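Local atomic coordinates of OXA-46 oxacillinase (Pseudomonas aeruginosa, PDB entry 3IF6), a protein that probably hydrolyses beta-lactam antibiotics, opening the lactam ring to give substituted beta-amino acids, as a class D serine beta-lactamase. Residues Asp30-Phe35 with Ser57-Glu62; Ile44-Glu49 with Ala255-Ile260; Gln109-Arg114 with Val122-Leu127. One frame throughout, in Å; residues are numbered along the deposited sequence.

Interaction 1: residues Asp30-Phe35 with Ser57-Glu62; sequences DWKKFF and SVFDQE
Phe-59 sets its ring against the backbone at Trp-31 and Lys-32, with the carbonyl carbon of Trp-31 over one face. Lys-32 and Phe-35 meet the same ring obliquely: Lys-32 CG comes within 3.5 Å of Phe-59 CZ, and Phe-35 CE1 lies 3.6 Å from Phe-59 CD2. The two phenyl planes are tilted by only 25°, yet the rings are slid apart, with 5.1 Å between centroids, and barely overlap; the evidence is for lateral apolar contact rather than a full stack. At the edge of the Phe-35 ring, in its plane, sits the backbone oxygen of Trp-31. The Trp-31 indole turns its six-membered end to the strand, where CH2 approaches Ser-57 CB to 3.6 Å, again at a slant. Nearer the backbone, Trp-31 CB and Phe-59 CB are 4.2 Å apart.

A chi1 of -175° carries Phe-59 CG opposite its own backbone nitrogen and sends the ring out from the strand to the helix. Lys-32 gives only the root of its chain to this ring, CB lying 3.5 Å from Phe-59 CE1; beyond CG the chain bends at chi3 and chi4 and leads NZ to the hydroxyl of Ser-36.

Residues 30-35 therefore close over one side of strand 55-59, at the margin of the alpha/beta domain. Trp-31 and Phe-35 also touch Ile-44 of the adjacent strand, whereas Val-58 points away and meets His-169 of helix 168-179 on the other face of the sheet.

No hydrogen bond or salt bridge joins the two segments. With 283 Å² buried in total and Phe-59 contributing 113 Å² of it, the join depends on shape and apolar burial, and the lysine ammonium stays outside the aromatic cluster.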
loop_
_atom_site.group_PDB
_atom_site.type_symbol
_atom_site.label_atom_id
_atom_site.label_comp_id
_atom_site.label_asym_id
_atom_site.label_seq_id
_atom_site.Cartn_x
_atom_site.Cartn_y
_atom_site.Cartn_z
ATOM N N ASP C 30 -3.242 -16.654 -28.540
ATOM C CA ASP C 30 -1.914 -16.043 -28.599
ATOM C C ASP C 30 -1.185 -15.978 -27.247
ATOM O O ASP C 30 -0.002 -15.710 -27.196
ATOM C CB ASP C 30 -1.933 -14.686 -29.327
ATOM C CG ASP C 30 -2.953 -13.682 -28.754
ATOM O OD1 ASP C 30 -2.792 -12.470 -29.061
ATOM O OD2 ASP C 30 -3.912 -14.078 -28.042
ATOM N N TRP C 31 -1.883 -16.276 -26.167
ATOM C CA TRP C 31 -1.243 -16.349 -24.856
ATOM C C TRP C 31 -0.402 -17.612 -24.547
ATOM O O TRP C 31 0.374 -17.628 -23.562
ATOM C CB TRP C 31 -2.248 -16.048 -23.737
ATOM C CG TRP C 31 -2.608 -14.565 -23.664
ATOM C CD1 TRP C 31 -2.104 -13.544 -24.456
ATOM C CD2 TRP C 31 -3.494 -13.946 -22.723
ATOM N NE1 TRP C 31 -2.631 -12.353 -24.059
ATOM C CE2 TRP C 31 -3.496 -12.563 -23.006
ATOM C CE3 TRP C 31 -4.302 -14.430 -21.678
ATOM C CZ2 TRP C 31 -4.273 -11.646 -22.282
ATOM C CZ3 TRP C 31 -5.094 -13.511 -20.953
ATOM C CH2 TRP C 31 -5.062 -12.128 -21.261
ATOM N N LYS C 32 -0.537 -18.639 -25.392
ATOM C CA LYS C 32 0.184 -19.915 -25.226
ATOM C C LYS C 32 1.709 -19.751 -25.264
ATOM O O LYS C 32 2.432 -20.383 -24.485
ATOM C CB LYS C 32 -0.242 -20.917 -26.318
ATOM C CG LYS C 32 0.069 -22.381 -25.980
ATOM C CD LYS C 32 0.164 -23.317 -27.212
ATOM C CE LYS C 32 1.619 -23.642 -27.550
ATOM N NZ LYS C 32 2.350 -22.465 -28.163
ATOM N N LYS C 33 2.190 -18.921 -26.185
ATOM C CA LYS C 33 3.626 -18.650 -26.322
ATOM C C LYS C 33 4.319 -18.357 -24.977
ATOM O O LYS C 33 5.449 -18.796 -24.768
ATOM C CB LYS C 33 3.874 -17.499 -27.320
ATOM C CG LYS C 33 3.184 -16.154 -26.952
ATOM C CD LYS C 33 3.694 -14.951 -27.782
ATOM C CE LYS C 33 3.061 -14.916 -29.191
ATOM N NZ LYS C 33 4.071 -14.721 -30.308
ATOM N N PHE C 34 3.646 -17.616 -24.083
ATOM C CA PHE C 34 4.237 -17.211 -22.804
ATOM C C PHE C 34 4.502 -18.410 -21.915
ATOM O O PHE C 34 5.576 -18.500 -21.316
ATOM C CB PHE C 34 3.385 -16.164 -22.060
ATOM C CG PHE C 34 3.240 -14.852 -22.801
ATOM C CD1 PHE C 34 4.306 -13.948 -22.868
ATOM C CD2 PHE C 34 2.043 -14.523 -23.427
ATOM C CE1 PHE C 34 4.184 -12.743 -23.567
ATOM C CE2 PHE C 34 1.904 -13.332 -24.121
ATOM C CZ PHE C 34 2.974 -12.430 -24.191
ATOM N N PHE C 35 3.521 -19.315 -21.830
ATOM C CA PHE C 35 3.686 -20.611 -21.157
ATOM C C PHE C 35 4.689 -21.506 -21.877
ATOM O O PHE C 35 5.623 -22.015 -21.253
ATOM C CB PHE C 35 2.376 -21.374 -21.066
ATOM C CG PHE C 35 1.331 -20.727 -20.222
ATOM C CD1 PHE C 35 0.503 -19.743 -20.747
ATOM C CD2 PHE C 35 1.130 -21.138 -18.921
ATOM C CE1 PHE C 35 -0.488 -19.178 -19.972
ATOM C CE2 PHE C 35 0.142 -20.567 -18.136
ATOM C CZ PHE C 35 -0.668 -19.596 -18.664
ATOM N N SER C 57 -10.531 -12.249 -20.016
ATOM C CA SER C 57 -9.762 -12.994 -20.978
ATOM C C SER C 57 -9.150 -14.224 -20.326
ATOM O O SER C 57 -8.933 -14.265 -19.078
ATOM C CB SER C 57 -8.688 -12.117 -21.537
ATOM O OG SER C 57 -9.320 -11.124 -22.287
ATOM N N VAL C 58 -8.944 -15.237 -21.150
ATOM C CA VAL C 58 -8.469 -16.519 -20.673
ATOM C C VAL C 58 -7.534 -17.239 -21.599
ATOM O O VAL C 58 -7.604 -17.126 -22.790
ATOM C CB VAL C 58 -9.631 -17.502 -20.367
ATOM C CG1 VAL C 58 -9.137 -18.697 -19.682
ATOM C CG2 VAL C 58 -10.668 -16.905 -19.525
ATOM N N PHE C 59 -6.669 -18.011 -20.973
ATOM C CA PHE C 59 -5.956 -19.075 -21.602
ATOM C C PHE C 59 -6.334 -20.385 -20.924
ATOM O O PHE C 59 -6.239 -20.484 -19.737
ATOM C CB PHE C 59 -4.456 -18.869 -21.612
ATOM C CG PHE C 59 -3.755 -19.915 -22.353
ATOM C CD1 PHE C 59 -3.794 -19.932 -23.708
ATOM C CD2 PHE C 59 -3.140 -20.940 -21.697
ATOM C CE1 PHE C 59 -3.223 -20.909 -24.392
ATOM C CE2 PHE C 59 -2.562 -21.908 -22.384
ATOM C CZ PHE C 59 -2.603 -21.891 -23.735
ATOM N N ASP C 60 -6.712 -21.385 -21.723
ATOM C CA ASP C 60 -7.222 -22.680 -21.259
ATOM C C ASP C 60 -8.501 -22.610 -20.454
ATOM O O ASP C 60 -8.455 -22.701 -19.257
ATOM C CB ASP C 60 -6.147 -23.460 -20.515
ATOM C CG ASP C 60 -6.365 -24.941 -20.548
ATOM O OD1 ASP C 60 -7.490 -25.382 -20.679
ATOM O OD2 ASP C 60 -5.401 -25.671 -20.433
ATOM N N GLN C 61 -9.629 -22.397 -21.123
ATOM C CA GLN C 61 -10.861 -22.166 -20.387
ATOM C C GLN C 61 -11.185 -23.260 -19.369
ATOM O O GLN C 61 -11.529 -22.942 -18.216
ATOM C CB GLN C 61 -12.048 -21.858 -21.340
ATOM C CG GLN C 61 -13.456 -21.994 -20.740
ATOM C CD GLN C 61 -13.683 -21.136 -19.511
ATOM O OE1 GLN C 61 -12.939 -20.210 -19.285
ATOM N NE2 GLN C 61 -14.716 -21.434 -18.717
ATOM N N GLU C 62 -11.133 -24.542 -19.760
ATOM C CA GLU C 62 -11.596 -25.595 -18.803
ATOM C C GLU C 62 -10.653 -25.836 -17.651
ATOM O O GLU C 62 -11.091 -26.280 -16.585
ATOM C CB GLU C 62 -11.993 -26.949 -19.458
ATOM C CG GLU C 62 -11.491 -27.216 -20.862
ATOM C CD GLU C 62 -12.219 -26.405 -21.944
ATOM O OE1 GLU C 62 -11.659 -26.310 -23.069
ATOM O OE2 GLU C 62 -13.335 -25.894 -21.687
#

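Interaction 2: residues Ile44-Glu49 with Ala255-Ile260; sequences IVIADE and AILRSI
Ile-46 carries the tight part of this contact, its branches meeting different residues of 255-260. Ile-46 CD1 comes within 3.6 Å of Leu-257 CD2, the two chains meeting at a slant, while Ile-46 CG2 slides alongside Ile-260 and stops 4.0 Å from Ile-260 CD1. Two residues earlier, on the same face of the strand, Ile-44 and Ile-256 reach toward each other tip to tip, with Ile-44 CG2 3.8 Å from Ile-256 CD1. The chi1 of -64° puts Ile-46 CG1 beside the backbone N and CG2 opposite it, which splits the methyl groups between Leu-257 and Ile-260.

Toward Asp-48 the contact thins. Both Asp-48 and Ile-260 are partly exposed, and Asp-48 OD2 passes Ile-260 CD1 at 4.1 Å without a polar partner in 255-260. Its charge is met by Arg-50, whose guanidinium also bonds the carbonyl oxygen of Ile-260 and so links Asp-48 at the strand end to the residue just past the helix.

The strand and helix segments run in roughly the same direction, 33° apart with axes 10.9 Å from each other; the C-terminal helix 248-259 here covers one face of the central sheet, and Val-45 and Ala-47 serve the other, against helix 168-179. Between the two segments the buried end is made by aliphatic branches, with aromatic residues of helix 32-36 beside them; a polar link is made at the partly exposed end, through Arg-50.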
loop_
_atom_site.group_PDB
_atom_site.type_symbol
_atom_site.label_atom_id
_atom_site.label_comp_id
_atom_site.label_asym_id
_atom_site.label_seq_id
_atom_site.Cartn_x
_atom_site.Cartn_y
_atom_site.Cartn_z
ATOM N N ILE C 44 -4.244 -19.056 -17.365
ATOM C CA ILE C 44 -4.440 -17.722 -16.743
ATOM C C ILE C 44 -5.841 -17.090 -17.044
ATOM O O ILE C 44 -6.407 -17.253 -18.131
ATOM C CB ILE C 44 -3.263 -16.764 -17.088
ATOM C CG1 ILE C 44 -3.247 -15.538 -16.165
ATOM C CG2 ILE C 44 -3.283 -16.389 -18.563
ATOM C CD1 ILE C 44 -1.953 -14.773 -16.256
ATOM N N VAL C 45 -6.409 -16.452 -16.021
ATOM C CA VAL C 45 -7.557 -15.574 -16.151
ATOM C C VAL C 45 -7.100 -14.130 -15.777
ATOM O O VAL C 45 -6.471 -13.916 -14.729
ATOM C CB VAL C 45 -8.749 -16.047 -15.269
ATOM C CG1 VAL C 45 -10.028 -15.312 -15.638
ATOM C CG2 VAL C 45 -8.999 -17.545 -15.442
ATOM N N ILE C 46 -7.416 -13.176 -16.668
ATOM C CA ILE C 46 -7.087 -11.754 -16.529
ATOM C C ILE C 46 -8.390 -10.972 -16.684
ATOM O O ILE C 46 -8.982 -10.983 -17.771
ATOM C CB ILE C 46 -6.114 -11.293 -17.638
ATOM C CG1 ILE C 46 -4.759 -11.995 -17.536
ATOM C CG2 ILE C 46 -5.934 -9.759 -17.646
ATOM C CD1 ILE C 46 -3.889 -11.528 -16.360
ATOM N N ALA C 47 -8.861 -10.360 -15.595
ATOM C CA ALA C 47 -9.968 -9.386 -15.644
ATOM C C ALA C 47 -9.403 -7.936 -15.693
ATOM O O ALA C 47 -9.087 -7.364 -14.654
ATOM C CB ALA C 47 -10.917 -9.555 -14.465
ATOM N N ASP C 48 -9.240 -7.380 -16.905
ATOM C CA ASP C 48 -8.867 -5.971 -17.061
ATOM C C ASP C 48 -10.043 -5.075 -16.742
ATOM O O ASP C 48 -11.004 -5.024 -17.500
ATOM C CB ASP C 48 -8.392 -5.692 -18.469
ATOM C CG ASP C 48 -7.628 -4.379 -18.570
ATOM O OD1 ASP C 48 -7.934 -3.469 -17.752
ATOM O OD2 ASP C 48 -6.725 -4.263 -19.453
ATOM N N GLU C 49 -10.001 -4.363 -15.621
ATOM C CA GLU C 49 -11.116 -3.483 -15.310
ATOM C C GLU C 49 -10.788 -1.987 -15.403
ATOM O O GLU C 49 -11.404 -1.159 -14.751
ATOM C CB GLU C 49 -11.780 -3.901 -14.012
ATOM C CG GLU C 49 -12.341 -5.304 -14.179
ATOM C CD GLU C 49 -13.134 -5.816 -13.011
ATOM O OE1 GLU C 49 -13.220 -5.101 -11.994
ATOM O OE2 GLU C 49 -13.686 -6.940 -13.134
ATOM N N ALA C 255 4.971 -11.458 -17.827
ATOM C CA ALA C 255 5.148 -11.205 -19.239
ATOM C C ALA C 255 3.804 -10.971 -19.938
ATOM O O ALA C 255 3.720 -10.156 -20.839
ATOM C CB ALA C 255 5.944 -12.312 -19.894
ATOM N N ILE C 256 2.750 -11.657 -19.507
ATOM C CA ILE C 256 1.411 -11.471 -20.083
ATOM C C ILE C 256 0.856 -10.115 -19.663
ATOM O O ILE C 256 0.338 -9.370 -20.507
ATOM C CB ILE C 256 0.401 -12.617 -19.702
ATOM C CG1 ILE C 256 0.790 -13.932 -20.418
ATOM C CG2 ILE C 256 -1.066 -12.224 -20.038
ATOM C CD1 ILE C 256 0.080 -15.159 -19.936
ATOM N N LEU C 257 0.988 -9.786 -18.376
ATOM C CA LEU C 257 0.520 -8.502 -17.890
ATOM C C LEU C 257 1.212 -7.364 -18.601
ATOM O O LEU C 257 0.568 -6.349 -18.903
ATOM C CB LEU C 257 0.682 -8.355 -16.391
ATOM C CG LEU C 257 -0.216 -9.252 -15.559
ATOM C CD1 LEU C 257 0.304 -9.397 -14.147
ATOM C CD2 LEU C 257 -1.652 -8.785 -15.571
ATOM N N ARG C 258 2.509 -7.517 -18.879
ATOM C CA ARG C 258 3.220 -6.478 -19.644
ATOM C C ARG C 258 2.647 -6.301 -21.057
ATOM O O ARG C 258 2.567 -5.176 -21.571
ATOM C CB ARG C 258 4.750 -6.694 -19.655
ATOM C CG ARG C 258 5.409 -6.609 -18.254
ATOM C CD ARG C 258 6.953 -6.505 -18.271
ATOM N NE ARG C 258 7.595 -7.640 -18.956
ATOM C CZ ARG C 258 7.849 -8.826 -18.383
ATOM N NH1 ARG C 258 7.505 -9.034 -17.115
ATOM N NH2 ARG C 258 8.430 -9.805 -19.071
ATOM N N SER C 259 2.239 -7.411 -21.673
ATOM C CA SER C 259 1.850 -7.418 -23.088
ATOM C C SER C 259 0.542 -6.666 -23.322
ATOM O O SER C 259 0.242 -6.260 -24.448
ATOM C CB SER C 259 1.699 -8.872 -23.587
ATOM O OG SER C 259 0.533 -9.492 -23.021
ATOM N N ILE C 260 -0.255 -6.554 -22.261
ATOM C CA ILE C 260 -1.483 -5.778 -22.263
ATOM C C ILE C 260 -1.364 -4.443 -21.473
ATOM O O ILE C 260 -2.384 -3.824 -21.119
ATOM C CB ILE C 260 -2.661 -6.626 -21.738
ATOM C CG1 ILE C 260 -2.425 -7.046 -20.300
ATOM C CG2 ILE C 260 -2.890 -7.832 -22.642
ATOM C CD1 ILE C 260 -3.674 -7.073 -19.465
#

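Interaction 3: residues Gln109-Arg114 with Val122-Leu127; sequences QDQDLR and VWVYEL
Gln-111 lays the aliphatic part of its side chain across two neighbours of helix 122-132. Gln-111 CG approaches Trp-123 CZ2 obliquely at 3.4 Å, and Gln-111 CB lies 3.6 Å from Val-124 CG2. That same valine methyl sits 3.6 Å above one face of the Trp-123 indole, toward the rim, so Gln-111 packs where Val-124 and the indole adjoin. At the indole edge, in plane, Gln-109 O is 3.7 Å from Trp-123 CZ2. Farther along, Leu-113 CD1 reaches to 4.4 Å from Tyr-125 OH. The chain of Gln-111 bends at chi2 (-80°), and its amide plane stands 84° from the indole.

Helices 113-119 and 122-132 follow closely in the chain, and Val-122 ends the Ser-X-Val motif of class D beta-lactamases; the side chain of Tyr-125 is about 7 Å from that of Ser-72, the predicted acylated serine.

In the second shell, Gly-106 offers its carbonyl to Gln-111 NE2, which also bonds, weakly, that of Gln-109; Thr-121 and Ser-115 bring their hydroxyls to Gln-111 OE1. The Trp-123 NE1 binds His-107 O, and Arg-102 makes a cation-pi contact with the ring. Tyr-125 OH pairs with Thr-79 OG1. Outermost, Asp-112 packs on Pro-227 of the neighbouring subunit.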
loop_
_atom_site.group_PDB
_atom_site.type_symbol
_atom_site.label_atom_id
_atom_site.label_comp_id
_atom_site.label_asym_id
_atom_site.label_seq_id
_atom_site.Cartn_x
_atom_site.Cartn_y
_atom_site.Cartn_z
ATOM N N GLN C 109 12.563 -18.051 12.299
ATOM C CA GLN C 109 12.546 -16.662 12.726
ATOM C C GLN C 109 11.219 -16.470 13.409
ATOM O O GLN C 109 10.280 -17.230 13.145
ATOM C CB GLN C 109 12.530 -15.786 11.492
ATOM C CG GLN C 109 13.491 -14.651 11.477
ATOM C CD GLN C 109 14.098 -14.499 10.099
ATOM O OE1 GLN C 109 14.231 -13.395 9.582
ATOM N NE2 GLN C 109 14.462 -15.626 9.487
ATOM N N ASP C 110 11.120 -15.458 14.270
ATOM C CA ASP C 110 9.810 -15.009 14.763
ATOM C C ASP C 110 9.027 -14.421 13.586
ATOM O O ASP C 110 9.611 -13.888 12.631
ATOM C CB ASP C 110 9.950 -13.982 15.901
ATOM C CG ASP C 110 10.366 -14.623 17.230
ATOM O OD1 ASP C 110 10.703 -15.830 17.251
ATOM O OD2 ASP C 110 10.346 -13.910 18.260
ATOM N N GLN C 111 7.705 -14.531 13.625
ATOM C CA GLN C 111 6.954 -14.126 12.454
ATOM C C GLN C 111 5.981 -12.999 12.679
ATOM O O GLN C 111 5.340 -12.883 13.723
ATOM C CB GLN C 111 6.289 -15.312 11.757
ATOM C CG GLN C 111 7.258 -16.391 11.313
ATOM C CD GLN C 111 8.005 -16.092 10.010
ATOM O OE1 GLN C 111 7.457 -15.502 9.073
ATOM N NE2 GLN C 111 9.258 -16.533 9.941
ATOM N N ASP C 112 5.950 -12.145 11.664
ATOM C CA ASP C 112 4.977 -11.100 11.475
ATOM C C ASP C 112 3.902 -11.661 10.577
ATOM O O ASP C 112 4.174 -12.544 9.765
ATOM C CB ASP C 112 5.652 -10.010 10.653
ATOM C CG ASP C 112 5.614 -8.701 11.310
ATOM O OD1 ASP C 112 4.850 -8.561 12.296
ATOM O OD2 ASP C 112 6.367 -7.816 10.846
ATOM N N LEU C 113 2.700 -11.099 10.675
ATOM C CA LEU C 113 1.721 -11.171 9.572
ATOM C C LEU C 113 2.368 -10.796 8.201
ATOM O O LEU C 113 2.169 -11.498 7.207
ATOM C CB LEU C 113 0.529 -10.276 9.898
ATOM C CG LEU C 113 -0.894 -10.805 9.763
ATOM C CD1 LEU C 113 -1.084 -12.217 10.334
ATOM C CD2 LEU C 113 -1.828 -9.833 10.444
ATOM N N ARG C 114 3.174 -9.730 8.176
ATOM C CA ARG C 114 3.951 -9.335 6.993
ATOM C C ARG C 114 5.030 -10.327 6.563
ATOM O O ARG C 114 5.109 -10.647 5.387
ATOM C CB ARG C 114 4.531 -7.904 7.145
ATOM C CG ARG C 114 4.823 -7.112 5.805
ATOM C CD ARG C 114 3.602 -7.072 4.877
ATOM N NE ARG C 114 3.429 -5.849 4.069
ATOM C CZ ARG C 114 2.740 -4.765 4.442
ATOM N NH1 ARG C 114 2.162 -4.684 5.628
ATOM N NH2 ARG C 114 2.634 -3.734 3.618
ATOM N N VAL C 122 3.940 -21.340 6.721
ATOM C CA VAL C 122 2.696 -22.065 6.958
ATOM C C VAL C 122 2.405 -22.419 8.425
ATOM O O VAL C 122 1.230 -22.510 8.791
ATOM C CB VAL C 122 2.431 -23.229 5.936
ATOM C CG1 VAL C 122 3.484 -24.337 6.018
ATOM C CG2 VAL C 122 1.014 -23.783 6.110
ATOM N N TRP C 123 3.440 -22.537 9.274
ATOM C CA TRP C 123 3.226 -22.831 10.712
ATOM C C TRP C 123 2.439 -21.755 11.488
ATOM O O TRP C 123 1.655 -22.064 12.408
ATOM C CB TRP C 123 4.530 -23.225 11.428
ATOM C CG TRP C 123 5.587 -22.143 11.610
ATOM C CD1 TRP C 123 6.766 -22.021 10.912
ATOM C CD2 TRP C 123 5.585 -21.071 12.578
ATOM N NE1 TRP C 123 7.486 -20.931 11.374
ATOM C CE2 TRP C 123 6.786 -20.328 12.385
ATOM C CE3 TRP C 123 4.685 -20.659 13.579
ATOM C CZ2 TRP C 123 7.107 -19.196 13.156
ATOM C CZ3 TRP C 123 5.002 -19.519 14.346
ATOM C CH2 TRP C 123 6.206 -18.805 14.122
ATOM N N VAL C 124 2.636 -20.491 11.113
ATOM C CA VAL C 124 1.888 -19.383 11.715
ATOM C C VAL C 124 0.429 -19.580 11.393
ATOM O O VAL C 124 -0.441 -19.356 12.229
ATOM C CB VAL C 124 2.338 -18.004 11.137
ATOM C CG1 VAL C 124 1.607 -16.850 11.830
ATOM C CG2 VAL C 124 3.833 -17.838 11.245
ATOM N N TYR C 125 0.172 -20.000 10.158
ATOM C CA TYR C 125 -1.188 -20.258 9.703
ATOM C C TYR C 125 -1.749 -21.576 10.263
ATOM O O TYR C 125 -2.969 -21.681 10.504
ATOM C CB TYR C 125 -1.280 -20.145 8.167
ATOM C CG TYR C 125 -1.356 -18.694 7.743
ATOM C CD1 TYR C 125 -0.195 -17.973 7.424
ATOM C CD2 TYR C 125 -2.593 -18.015 7.720
ATOM C CE1 TYR C 125 -0.263 -16.630 7.073
ATOM C CE2 TYR C 125 -2.669 -16.664 7.374
ATOM C CZ TYR C 125 -1.497 -15.984 7.058
ATOM O OH TYR C 125 -1.569 -14.664 6.708
ATOM N N GLU C 126 -0.854 -22.557 10.482
ATOM C CA GLU C 126 -1.201 -23.799 11.183
ATOM C C GLU C 126 -1.777 -23.463 12.561
ATOM O O GLU C 126 -2.799 -24.013 12.954
ATOM C CB GLU C 126 0.006 -24.741 11.272
ATOM C CG GLU C 126 0.157 -25.666 10.071
ATOM C CD GLU C 126 1.602 -26.101 9.765
ATOM O OE1 GLU C 126 2.520 -25.938 10.594
ATOM O OE2 GLU C 126 1.824 -26.640 8.663
ATOM N N LEU C 127 -1.151 -22.503 13.248
ATOM C CA LEU C 127 -1.647 -21.956 14.511
ATOM C C LEU C 127 -3.029 -21.285 14.463
ATOM O O LEU C 127 -3.819 -21.473 15.400
ATOM C CB LEU C 127 -0.618 -20.973 15.071
ATOM C CG LEU C 127 -0.549 -20.784 16.595
ATOM C CD1 LEU C 127 0.916 -20.700 17.074
ATOM C CD2 LEU C 127 -1.379 -19.580 17.066
#

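Interactions 1 and 2 hold one side of the same sheet. Strands 55-59 and 42-48 are neighbours, with Phe-59 N 3.0 Å from Ile-44 O, a probable hydrogen bond, and Phe-34 packs on Ile-256 of helix 248-259. Both are mainly buried and apolar, but interaction 1 is aromatic and at the sheet margin, while interaction 2 is aliphatic and nearer the chain's centre. Interaction 3 is on the opposite side of that centre, about 35 Å from interaction 1 and 31 Å from interaction 2 between midpoints. Also mostly buried, it joins a loop and the start of helix 113-119 to helix 122-132 and surrounds its apolar contacts with amide and hydroxyl bonds, nearer the predicted active site.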